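Local structure of substrate binding periplasmic protein (3LOP) at residues T113-S124 / F332-I343; L250-G258 / F284-A292. The protein is a periplasmic substrate-binding protein that holds leucine in its pocket and probably delivers such amino acids to a membrane transporter. All coordinates share one frame; numbering follows the deposited sequence.

Contact 1 of 2, residues T113-S124 / F332-I343; sequences TTDPLVFPIKAS and FTDRSRPGSHYI
The guanidinium of R335 lies flat on the ring of F119, planes 5° apart and centres 4.0 Å apart, a cation-pi stack in which the charge rests over the aromatic face. R335 NH1 and NH2 both donate to P116 O, the NH2 bond being weak, while NH2 also reaches V118 O at 2.9 Å from above that carbonyl's plane. The arginine chain, bent at chi2 and chi3 (-53° and -58°), folds back to put these N-H groups at the turn D115-V118. F119 in turn sets its edge against the face of F332, a T-shaped pair with centroids 5.2 Å apart. Along the backbone, G339 N donates to P120 O at 2.8 Å and S340 N to I121 O at 2.7 Å. Glycine, with no side chain, lets the backbone at G339 come in close beside F332 CE1 and P120 O. In the second shell, D115 OD1 accepts from L117 N in an Asx turn that probably helps to hold P116 O and V118 O in place, and L316 of helix 309-317 packs on both phenylalanines. Loop 332-343 is thereby fastened to the end of strand 118-119, an outermost strand of a parallel sheet in the periplasmic binding protein fold, and to the residues that follow it.

Contact 2 of 2, residues L250-G258 / F284-A292; sequences LALVMPNPG and FRAVEGFVA. With LEU (leucine), chain B.
The ring of F284 carries P257 on one face: CD stands over its centre, 3.4 Å from the ring centroid and 11° off the ring normal, a close CH-pi contact. Proline suits this place because its CH groups next to the ring nitrogen are somewhat polarised; the two side chains cross at about a right angle. M254 O lies near the plane at the ring's edge, whereas L252 CD2 approaches F284 CZ obliquely at 3.4 Å. The amide of N256 is nearly parallel to the ring, planes 12° apart, with OD1 3.5 Å from F284 CZ. The same OD1 accepts from G258 N in an Asx turn, and N256 ND2 bonds to V354 O; together they fix the amide's rotation.

The second flat group, the guanidinium of R285, has OXT of the bound leucine near its plane, at the edge. R285 NH1 and NH2 both donate to OXT, at 2.9 and 3.0 Å, converging on one carboxylate oxygen. E288 OE1 takes R285 NE at 2.7 Å in a salt bridge, which positions the arginine and probably helps balance its charge.

Further along the helix, the apolar row continues with V287 and V291, one turn apart. CG1 of V287 meets P255 CD and CG2 meets P257 CG. The bends of the selenomethionine M254 chain lay SE back over E288 CA and bring it to 4.0 Å from V291 CG2, tip to tip; its flexible chain fits between these neighbours. Packing of the loop after strand 249-252 thus covers one side of helix 284-303, while the first turn of that helix presents R285 to the amino acid carboxylate in the ligand pocket of this periplasmic binding protein.

Overall arrangement
Contact 2 is the more buried, its centre about 8 Å from the chain centre against about 13 Å for contact 1, which is only partly buried. Their chemistry follows: contact 1 joins a loop to a short strand and the irregular chain around it through backbone bonds, water bridges and a stacked arginine, whereas contact 2 is apolar packing of a loop on a helix, with one arginine, R285, turned to the ligand. Along the chain, contact 2 is nested within the loop closed by contact 1. The two touch where K122, part of the magnesium site, packs CE against E288 OE2 and CB against M254 CE; Y342 and I343 also pack on L252 O, beside paired strands 249-252 and 344-348.

Contact 1 of 2, residues T113-S124 / F332-I343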
loop_
_atom_site.group_PDB
_atom_site.type_symbol
_atom_site.label_atom_id
_atom_site.label_comp_id
_atom_site.label_asym_id
_atom_site.label_seq_id
_atom_site.Cartn_x
_atom_site.Cartn_y
_atom_site.Cartn_z
ATOM N N THR A 113 3.790 -13.134 0.590
ATOM C CA THR A 113 3.050 -14.386 0.459
ATOM C C THR A 113 3.850 -15.589 0.952
ATOM O O THR A 113 3.545 -16.729 0.597
ATOM C CB THR A 113 2.646 -14.641 -1.013
ATOM O OG1 THR A 113 3.805 -14.535 -1.850
ATOM C CG2 THR A 113 1.602 -13.633 -1.467
ATOM N N THR A 114 4.854 -15.342 1.787
ATOM C CA THR A 114 5.699 -16.427 2.285
ATOM C C THR A 114 5.698 -16.647 3.796
ATOM O O THR A 114 6.567 -17.348 4.318
ATOM C CB THR A 114 7.158 -16.217 1.844
ATOM O OG1 THR A 114 7.697 -15.072 2.514
ATOM C CG2 THR A 114 7.232 -15.998 0.339
ATOM N N ASP A 115 4.737 -16.062 4.504
ATOM C CA ASP A 115 4.673 -16.225 5.954
ATOM C C ASP A 115 3.254 -16.583 6.389
ATOM O O ASP A 115 2.301 -15.871 6.071
ATOM C CB ASP A 115 5.126 -14.936 6.645
ATOM C CG ASP A 115 5.352 -15.119 8.133
ATOM O OD1 ASP A 115 4.388 -15.445 8.856
ATOM O OD2 ASP A 115 6.502 -14.935 8.585
ATOM N N PRO A 116 3.096 -17.683 7.143
ATOM C CA PRO A 116 1.773 -18.115 7.602
ATOM C C PRO A 116 0.950 -17.075 8.361
ATOM O O PRO A 116 -0.277 -17.165 8.402
ATOM C CB PRO A 116 2.091 -19.348 8.453
ATOM C CG PRO A 116 3.452 -19.041 8.992
ATOM C CD PRO A 116 4.155 -18.497 7.765
ATOM N N LEU A 117 1.617 -16.090 8.957
ATOM C CA LEU A 117 0.909 -15.058 9.707
ATOM C C LEU A 117 0.702 -13.751 8.950
ATOM O O LEU A 117 0.115 -12.810 9.487
ATOM C CB LEU A 117 1.626 -14.783 11.032
ATOM C CG LEU A 117 1.424 -15.879 12.083
ATOM C CD1 LEU A 117 2.276 -15.603 13.311
ATOM C CD2 LEU A 117 -0.052 -15.939 12.459
ATOM N N VAL A 118 1.179 -13.685 7.711
ATOM C CA VAL A 118 1.009 -12.473 6.917
ATOM C C VAL A 118 -0.066 -12.697 5.862
ATOM O O VAL A 118 -0.007 -13.654 5.087
ATOM C CB VAL A 118 2.331 -12.054 6.245
ATOM C CG1 VAL A 118 2.132 -10.770 5.462
ATOM C CG2 VAL A 118 3.403 -11.850 7.309
ATOM N N PHE A 119 -1.053 -11.803 5.843
ATOM C CA PHE A 119 -2.174 -11.894 4.916
ATOM C C PHE A 119 -2.262 -10.711 3.956
ATOM O O PHE A 119 -3.010 -9.757 4.191
ATOM C CB PHE A 119 -3.489 -12.014 5.697
ATOM C CG PHE A 119 -3.590 -13.265 6.526
ATOM C CD1 PHE A 119 -2.934 -13.370 7.750
ATOM C CD2 PHE A 119 -4.332 -14.349 6.067
ATOM C CE1 PHE A 119 -3.018 -14.539 8.504
ATOM C CE2 PHE A 119 -4.423 -15.523 6.813
ATOM C CZ PHE A 119 -3.765 -15.620 8.032
ATOM N N PRO A 120 -1.492 -10.756 2.857
ATOM C CA PRO A 120 -1.518 -9.665 1.882
ATOM C C PRO A 120 -2.872 -9.606 1.190
ATOM O O PRO A 120 -3.442 -10.641 0.831
ATOM C CB PRO A 120 -0.392 -10.039 0.920
ATOM C CG PRO A 120 -0.403 -11.544 0.958
ATOM C CD PRO A 120 -0.567 -11.825 2.437
ATOM N N ILE A 121 -3.388 -8.397 1.006
ATOM C CA ILE A 121 -4.674 -8.224 0.348
ATOM C C ILE A 121 -4.513 -7.766 -1.099
ATOM O O ILE A 121 -4.915 -8.462 -2.028
ATOM C CB ILE A 121 -5.549 -7.198 1.102
ATOM C CG1 ILE A 121 -5.946 -7.763 2.471
ATOM C CG2 ILE A 121 -6.786 -6.852 0.278
ATOM C CD1 ILE A 121 -6.732 -6.788 3.340
ATOM N N LYS A 122 -3.900 -6.606 -1.290
ATOM C CA LYS A 122 -3.748 -6.063 -2.634
ATOM C C LYS A 122 -2.838 -6.844 -3.575
ATOM O O LYS A 122 -1.913 -7.542 -3.144
ATOM C CB LYS A 122 -3.285 -4.606 -2.556
ATOM C CG LYS A 122 -1.872 -4.399 -2.054
ATOM C CD LYS A 122 -1.715 -2.973 -1.533
ATOM C CE LYS A 122 -0.276 -2.642 -1.173
ATOM N NZ LYS A 122 0.506 -2.219 -2.371
ATOM N N ALA A 123 -3.131 -6.730 -4.869
ATOM C CA ALA A 123 -2.332 -7.380 -5.900
ATOM C C ALA A 123 -0.893 -6.933 -5.658
ATOM O O ALA A 123 -0.655 -5.805 -5.223
ATOM C CB ALA A 123 -2.807 -6.948 -7.283
ATOM N N SER A 124 0.053 -7.821 -5.948
ATOM C CA SER A 124 1.477 -7.581 -5.707
ATOM C C SER A 124 2.193 -6.588 -6.618
ATOM O O SER A 124 1.693 -6.212 -7.675
ATOM C CB SER A 124 2.225 -8.907 -5.788
ATOM O OG SER A 124 2.355 -9.311 -7.143
ATOM N N PHE A 332 -8.319 -15.809 1.094
ATOM C CA PHE A 332 -7.078 -16.169 1.775
ATOM C C PHE A 332 -6.855 -17.676 1.849
ATOM O O PHE A 332 -5.909 -18.124 2.494
ATOM C CB PHE A 332 -7.051 -15.615 3.207
ATOM C CG PHE A 332 -6.925 -14.117 3.295
ATOM C CD1 PHE A 332 -6.008 -13.423 2.507
ATOM C CD2 PHE A 332 -7.679 -13.408 4.223
ATOM C CE1 PHE A 332 -5.845 -12.042 2.649
ATOM C CE2 PHE A 332 -7.522 -12.026 4.374
ATOM C CZ PHE A 332 -6.602 -11.345 3.584
ATOM N N THR A 333 -7.712 -18.462 1.205
ATOM C CA THR A 333 -7.556 -19.916 1.259
ATOM C C THR A 333 -6.291 -20.399 0.551
ATOM O O THR A 333 -5.749 -21.452 0.889
ATOM C CB THR A 333 -8.791 -20.651 0.684
ATOM O OG1 THR A 333 -8.966 -20.316 -0.696
ATOM C CG2 THR A 333 -10.038 -20.266 1.464
ATOM N N ASP A 334 -5.828 -19.631 -0.431
ATOM C CA ASP A 334 -4.603 -19.953 -1.161
ATOM C C ASP A 334 -3.551 -18.978 -0.643
ATOM O O ASP A 334 -3.526 -17.814 -1.044
ATOM C CB ASP A 334 -4.799 -19.748 -2.666
ATOM C CG ASP A 334 -3.549 -20.069 -3.466
ATOM O OD1 ASP A 334 -2.503 -20.370 -2.845
ATOM O OD2 ASP A 334 -3.608 -20.023 -4.713
ATOM N N ARG A 335 -2.684 -19.453 0.246
ATOM C CA ARG A 335 -1.666 -18.601 0.849
ATOM C C ARG A 335 -0.510 -18.199 -0.069
ATOM O O ARG A 335 0.330 -17.385 0.315
ATOM C CB ARG A 335 -1.101 -19.271 2.111
ATOM C CG ARG A 335 -2.140 -19.678 3.160
ATOM C CD ARG A 335 -3.050 -18.517 3.565
ATOM N NE ARG A 335 -2.320 -17.370 4.106
ATOM C CZ ARG A 335 -1.751 -17.332 5.308
ATOM N NH1 ARG A 335 -1.820 -18.380 6.117
ATOM N NH2 ARG A 335 -1.110 -16.239 5.702
ATOM N N SER A 336 -0.471 -18.742 -1.282
ATOM C CA SER A 336 0.614 -18.425 -2.207
ATOM C C SER A 336 0.398 -17.156 -3.029
ATOM O O SER A 336 1.275 -16.748 -3.789
ATOM C CB SER A 336 0.855 -19.600 -3.159
ATOM O OG SER A 336 -0.218 -19.751 -4.073
ATOM N N ARG A 337 -0.760 -16.525 -2.870
ATOM C CA ARG A 337 -1.067 -15.311 -3.622
ATOM C C ARG A 337 -1.806 -14.292 -2.766
ATOM O O ARG A 337 -2.277 -14.611 -1.677
ATOM C CB ARG A 337 -1.929 -15.659 -4.834
ATOM C CG ARG A 337 -3.146 -16.496 -4.485
ATOM C CD ARG A 337 -4.023 -16.738 -5.702
ATOM N NE ARG A 337 -3.230 -17.010 -6.897
ATOM C CZ ARG A 337 -3.731 -17.464 -8.040
ATOM N NH1 ARG A 337 -5.031 -17.706 -8.148
ATOM N NH2 ARG A 337 -2.934 -17.666 -9.081
ATOM N N PRO A 338 -1.901 -13.040 -3.245
ATOM C CA PRO A 338 -2.603 -12.003 -2.483
ATOM C C PRO A 338 -4.090 -12.330 -2.386
ATOM O O PRO A 338 -4.645 -12.997 -3.261
ATOM C CB PRO A 338 -2.354 -10.739 -3.303
ATOM C CG PRO A 338 -1.030 -11.015 -3.963
ATOM C CD PRO A 338 -1.185 -12.454 -4.392
ATOM N N GLY A 339 -4.728 -11.851 -1.323
ATOM C CA GLY A 339 -6.145 -12.101 -1.137
ATOM C C GLY A 339 -7.008 -11.587 -2.274
ATOM O O GLY A 339 -7.996 -12.219 -2.647
ATOM N N SER A 340 -6.640 -10.432 -2.820
ATOM C CA SER A 340 -7.383 -9.828 -3.917
ATOM C C SER A 340 -6.690 -10.056 -5.247
ATOM O O SER A 340 -5.476 -9.899 -5.355
ATOM C CB SER A 340 -7.537 -8.325 -3.692
ATOM O OG SER A 340 -8.015 -7.690 -4.867
ATOM N N HIS A 341 -7.470 -10.428 -6.257
ATOM C CA HIS A 341 -6.925 -10.655 -7.588
ATOM C C HIS A 341 -7.207 -9.453 -8.487
ATOM O O HIS A 341 -6.930 -9.487 -9.686
ATOM C CB HIS A 341 -7.530 -11.923 -8.204
ATOM C CG HIS A 341 -9.025 -11.918 -8.263
ATOM N ND1 HIS A 341 -9.741 -10.909 -8.868
ATOM C CD2 HIS A 341 -9.938 -12.809 -7.811
ATOM C CE1 HIS A 341 -11.031 -11.180 -8.787
ATOM N NE2 HIS A 341 -11.179 -12.326 -8.152
ATOM N N TYR A 342 -7.745 -8.387 -7.900
ATOM C CA TYR A 342 -8.070 -7.185 -8.660
ATOM C C TYR A 342 -6.881 -6.302 -9.011
ATOM O O TYR A 342 -6.081 -5.931 -8.150
ATOM C CB TYR A 342 -9.082 -6.322 -7.901
ATOM C CG TYR A 342 -9.318 -4.979 -8.558
ATOM C CD1 TYR A 342 -10.065 -4.876 -9.731
ATOM C CD2 TYR A 342 -8.741 -3.818 -8.039
ATOM C CE1 TYR A 342 -10.230 -3.652 -10.373
ATOM C CE2 TYR A 342 -8.897 -2.589 -8.674
ATOM C CZ TYR A 342 -9.642 -2.514 -9.840
ATOM O OH TYR A 342 -9.787 -1.305 -10.478
ATOM N N ILE A 343 -6.780 -5.957 -10.288
ATOM C CA ILE A 343 -5.735 -5.063 -10.754
ATOM C C ILE A 343 -6.065 -4.551 -12.148
ATOM O O ILE A 343 -6.362 -5.323 -13.063
ATOM C CB ILE A 343 -4.336 -5.725 -10.756
ATOM C CG1 ILE A 343 -3.302 -4.707 -11.249
ATOM C CG2 ILE A 343 -4.333 -6.978 -11.623
ATOM C CD1 ILE A 343 -1.869 -5.167 -11.111
HETATM O O HOH W 1 4.123 -16.871 -3.364
HETATM O O HOH W 2 -5.987 -5.887 -5.508
#

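Contact 2 of 2, residues L250-G258 / F284-A292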
loop_
_atom_site.group_PDB
_atom_site.type_symbol
_atom_site.label_atom_id
_atom_site.label_comp_id
_atom_site.label_asym_id
_atom_site.label_seq_id
_atom_site.Cartn_x
_atom_site.Cartn_y
_atom_site.Cartn_z
ATOM N N LEU A 250 -0.348 4.354 -13.615
ATOM C CA LEU A 250 -0.314 3.550 -12.404
ATOM C C LEU A 250 -1.143 2.288 -12.547
ATOM O O LEU A 250 -1.828 2.083 -13.550
ATOM C CB LEU A 250 -0.854 4.356 -11.220
ATOM C CG LEU A 250 -2.309 4.815 -11.368
ATOM C CD1 LEU A 250 -3.043 4.651 -10.044
ATOM C CD2 LEU A 250 -2.349 6.256 -11.844
ATOM N N ALA A 251 -1.062 1.436 -11.532
ATOM C CA ALA A 251 -1.837 0.209 -11.513
ATOM C C ALA A 251 -2.778 0.309 -10.321
ATOM O O ALA A 251 -2.341 0.524 -9.192
ATOM C CB ALA A 251 -0.920 -1.002 -11.369
ATOM N N LEU A 252 -4.072 0.180 -10.583
ATOM C CA LEU A 252 -5.082 0.248 -9.536
ATOM C C LEU A 252 -5.201 -1.121 -8.870
ATOM O O LEU A 252 -5.461 -2.115 -9.548
ATOM C CB LEU A 252 -6.433 0.630 -10.146
ATOM C CG LEU A 252 -6.521 1.974 -10.876
ATOM C CD1 LEU A 252 -7.775 2.021 -11.745
ATOM C CD2 LEU A 252 -6.525 3.089 -9.858
ATOM N N VAL A 253 -5.004 -1.171 -7.554
ATOM C CA VAL A 253 -5.112 -2.425 -6.809
ATOM C C VAL A 253 -6.133 -2.282 -5.678
ATOM O O VAL A 253 -6.336 -3.196 -4.877
ATOM C CB VAL A 253 -3.745 -2.863 -6.229
ATOM C CG1 VAL A 253 -2.766 -3.111 -7.365
ATOM C CG2 VAL A 253 -3.205 -1.811 -5.276
HETATM N N MSE A 254 -6.771 -1.119 -5.636
HETATM C CA MSE A 254 -7.790 -0.796 -4.644
HETATM C C MSE A 254 -8.920 -0.041 -5.334
HETATM O O MSE A 254 -8.742 0.477 -6.439
HETATM C CB MSE A 254 -7.209 0.117 -3.561
HETATM C CG MSE A 254 -6.383 -0.567 -2.488
HETATM SE SE MSE A 254 -7.489 -1.574 -1.276
HETATM C CE MSE A 254 -6.446 -3.195 -1.211
ATOM N N PRO A 255 -10.104 0.017 -4.703
ATOM C CA PRO A 255 -11.218 0.749 -5.313
ATOM C C PRO A 255 -10.730 2.184 -5.542
ATOM O O PRO A 255 -10.061 2.765 -4.684
ATOM C CB PRO A 255 -12.302 0.662 -4.245
ATOM C CG PRO A 255 -12.062 -0.696 -3.652
ATOM C CD PRO A 255 -10.552 -0.734 -3.516
ATOM N N ASN A 256 -11.065 2.747 -6.697
ATOM C CA ASN A 256 -10.633 4.091 -7.064
ATOM C C ASN A 256 -11.445 5.203 -6.405
ATOM O O ASN A 256 -12.641 5.325 -6.646
ATOM C CB ASN A 256 -10.702 4.221 -8.590
ATOM C CG ASN A 256 -10.250 5.577 -9.096
ATOM O OD1 ASN A 256 -9.755 6.412 -8.344
ATOM N ND2 ASN A 256 -10.417 5.796 -10.397
ATOM N N PRO A 257 -10.801 6.025 -5.557
ATOM C CA PRO A 257 -11.495 7.127 -4.880
ATOM C C PRO A 257 -12.214 8.032 -5.883
ATOM O O PRO A 257 -13.220 8.663 -5.554
ATOM C CB PRO A 257 -10.365 7.860 -4.165
ATOM C CG PRO A 257 -9.409 6.770 -3.852
ATOM C CD PRO A 257 -9.393 5.954 -5.123
ATOM N N GLY A 258 -11.686 8.088 -7.103
ATOM C CA GLY A 258 -12.273 8.912 -8.146
ATOM C C GLY A 258 -13.637 8.442 -8.615
ATOM O O GLY A 258 -14.419 9.229 -9.147
ATOM N N PHE A 284 -6.306 7.128 -1.836
ATOM C CA PHE A 284 -6.015 5.729 -2.102
ATOM C C PHE A 284 -5.530 4.994 -0.854
ATOM O O PHE A 284 -6.036 3.919 -0.536
ATOM C CB PHE A 284 -4.977 5.601 -3.222
ATOM C CG PHE A 284 -5.579 5.447 -4.594
ATOM C CD1 PHE A 284 -6.142 4.234 -4.990
ATOM C CD2 PHE A 284 -5.596 6.515 -5.486
ATOM C CE1 PHE A 284 -6.714 4.088 -6.257
ATOM C CE2 PHE A 284 -6.164 6.382 -6.755
ATOM C CZ PHE A 284 -6.724 5.165 -7.139
ATOM N N ARG A 285 -4.567 5.567 -0.136
ATOM C CA ARG A 285 -4.054 4.893 1.051
ATOM C C ARG A 285 -5.082 4.833 2.182
ATOM O O ARG A 285 -5.078 3.889 2.967
ATOM C CB ARG A 285 -2.753 5.548 1.540
ATOM C CG ARG A 285 -1.638 5.646 0.481
ATOM C CD ARG A 285 -1.549 4.423 -0.440
ATOM N NE ARG A 285 -1.109 3.189 0.215
ATOM C CZ ARG A 285 0.157 2.880 0.495
ATOM N NH1 ARG A 285 1.146 3.715 0.192
ATOM N NH2 ARG A 285 0.438 1.708 1.055
ATOM N N ALA A 286 -5.972 5.819 2.267
ATOM C CA ALA A 286 -6.990 5.790 3.314
ATOM C C ALA A 286 -7.973 4.666 2.992
ATOM O O ALA A 286 -8.462 3.969 3.885
ATOM C CB ALA A 286 -7.716 7.130 3.390
ATOM N N VAL A 287 -8.264 4.489 1.706
ATOM C CA VAL A 287 -9.164 3.421 1.290
ATOM C C VAL A 287 -8.515 2.073 1.595
ATOM O O VAL A 287 -9.195 1.133 2.005
ATOM C CB VAL A 287 -9.499 3.532 -0.215
ATOM C CG1 VAL A 287 -10.182 2.257 -0.714
ATOM C CG2 VAL A 287 -10.418 4.728 -0.436
ATOM N N GLU A 288 -7.199 1.986 1.409
ATOM C CA GLU A 288 -6.470 0.753 1.689
ATOM C C GLU A 288 -6.624 0.388 3.169
ATOM O O GLU A 288 -6.828 -0.773 3.513
ATOM C CB GLU A 288 -4.985 0.922 1.342
ATOM C CG GLU A 288 -4.189 -0.375 1.381
ATOM C CD GLU A 288 -2.732 -0.189 0.981
ATOM O OE1 GLU A 288 -2.425 0.793 0.271
ATOM O OE2 GLU A 288 -1.897 -1.035 1.365
ATOM N N GLY A 289 -6.537 1.388 4.043
ATOM C CA GLY A 289 -6.683 1.136 5.467
ATOM C C GLY A 289 -8.104 0.730 5.823
ATOM O O GLY A 289 -8.322 -0.147 6.665
ATOM N N PHE A 290 -9.067 1.390 5.188
ATOM C CA PHE A 290 -10.492 1.128 5.384
ATOM C C PHE A 290 -10.787 -0.326 4.987
ATOM O O PHE A 290 -11.430 -1.076 5.732
ATOM C CB PHE A 290 -11.284 2.099 4.496
ATOM C CG PHE A 290 -12.765 2.153 4.776
ATOM C CD1 PHE A 290 -13.270 2.966 5.788
ATOM C CD2 PHE A 290 -13.657 1.442 3.985
ATOM C CE1 PHE A 290 -14.651 3.071 6.000
ATOM C CE2 PHE A 290 -15.038 1.538 4.190
ATOM C CZ PHE A 290 -15.533 2.355 5.198
ATOM N N VAL A 291 -10.296 -0.715 3.814
ATOM C CA VAL A 291 -10.496 -2.067 3.295
ATOM C C VAL A 291 -9.843 -3.129 4.176
ATOM O O VAL A 291 -10.447 -4.164 4.462
ATOM C CB VAL A 291 -9.952 -2.177 1.845
ATOM C CG1 VAL A 291 -9.883 -3.631 1.407
ATOM C CG2 VAL A 291 -10.862 -1.403 0.896
ATOM N N ALA A 292 -8.611 -2.880 4.607
ATOM C CA ALA A 292 -7.918 -3.842 5.455
ATOM C C ALA A 292 -8.690 -4.035 6.755
ATOM O O ALA A 292 -8.881 -5.163 7.218
ATOM C CB ALA A 292 -6.505 -3.364 5.747
HETATM N N LEU B . 4.900 0.172 2.222
HETATM C CA LEU B . 5.618 1.321 1.603
HETATM C C LEU B . 4.628 2.393 1.191
HETATM O O LEU B . 5.067 3.550 1.039
HETATM C CB LEU B . 6.383 0.837 0.384
HETATM C CG LEU B . 7.138 -0.413 0.819
HETATM C CD1 LEU B . 7.128 -1.419 -0.243
HETATM C CD2 LEU B . 8.518 -0.060 1.208
HETATM O OXT LEU B . 3.433 2.057 1.025
#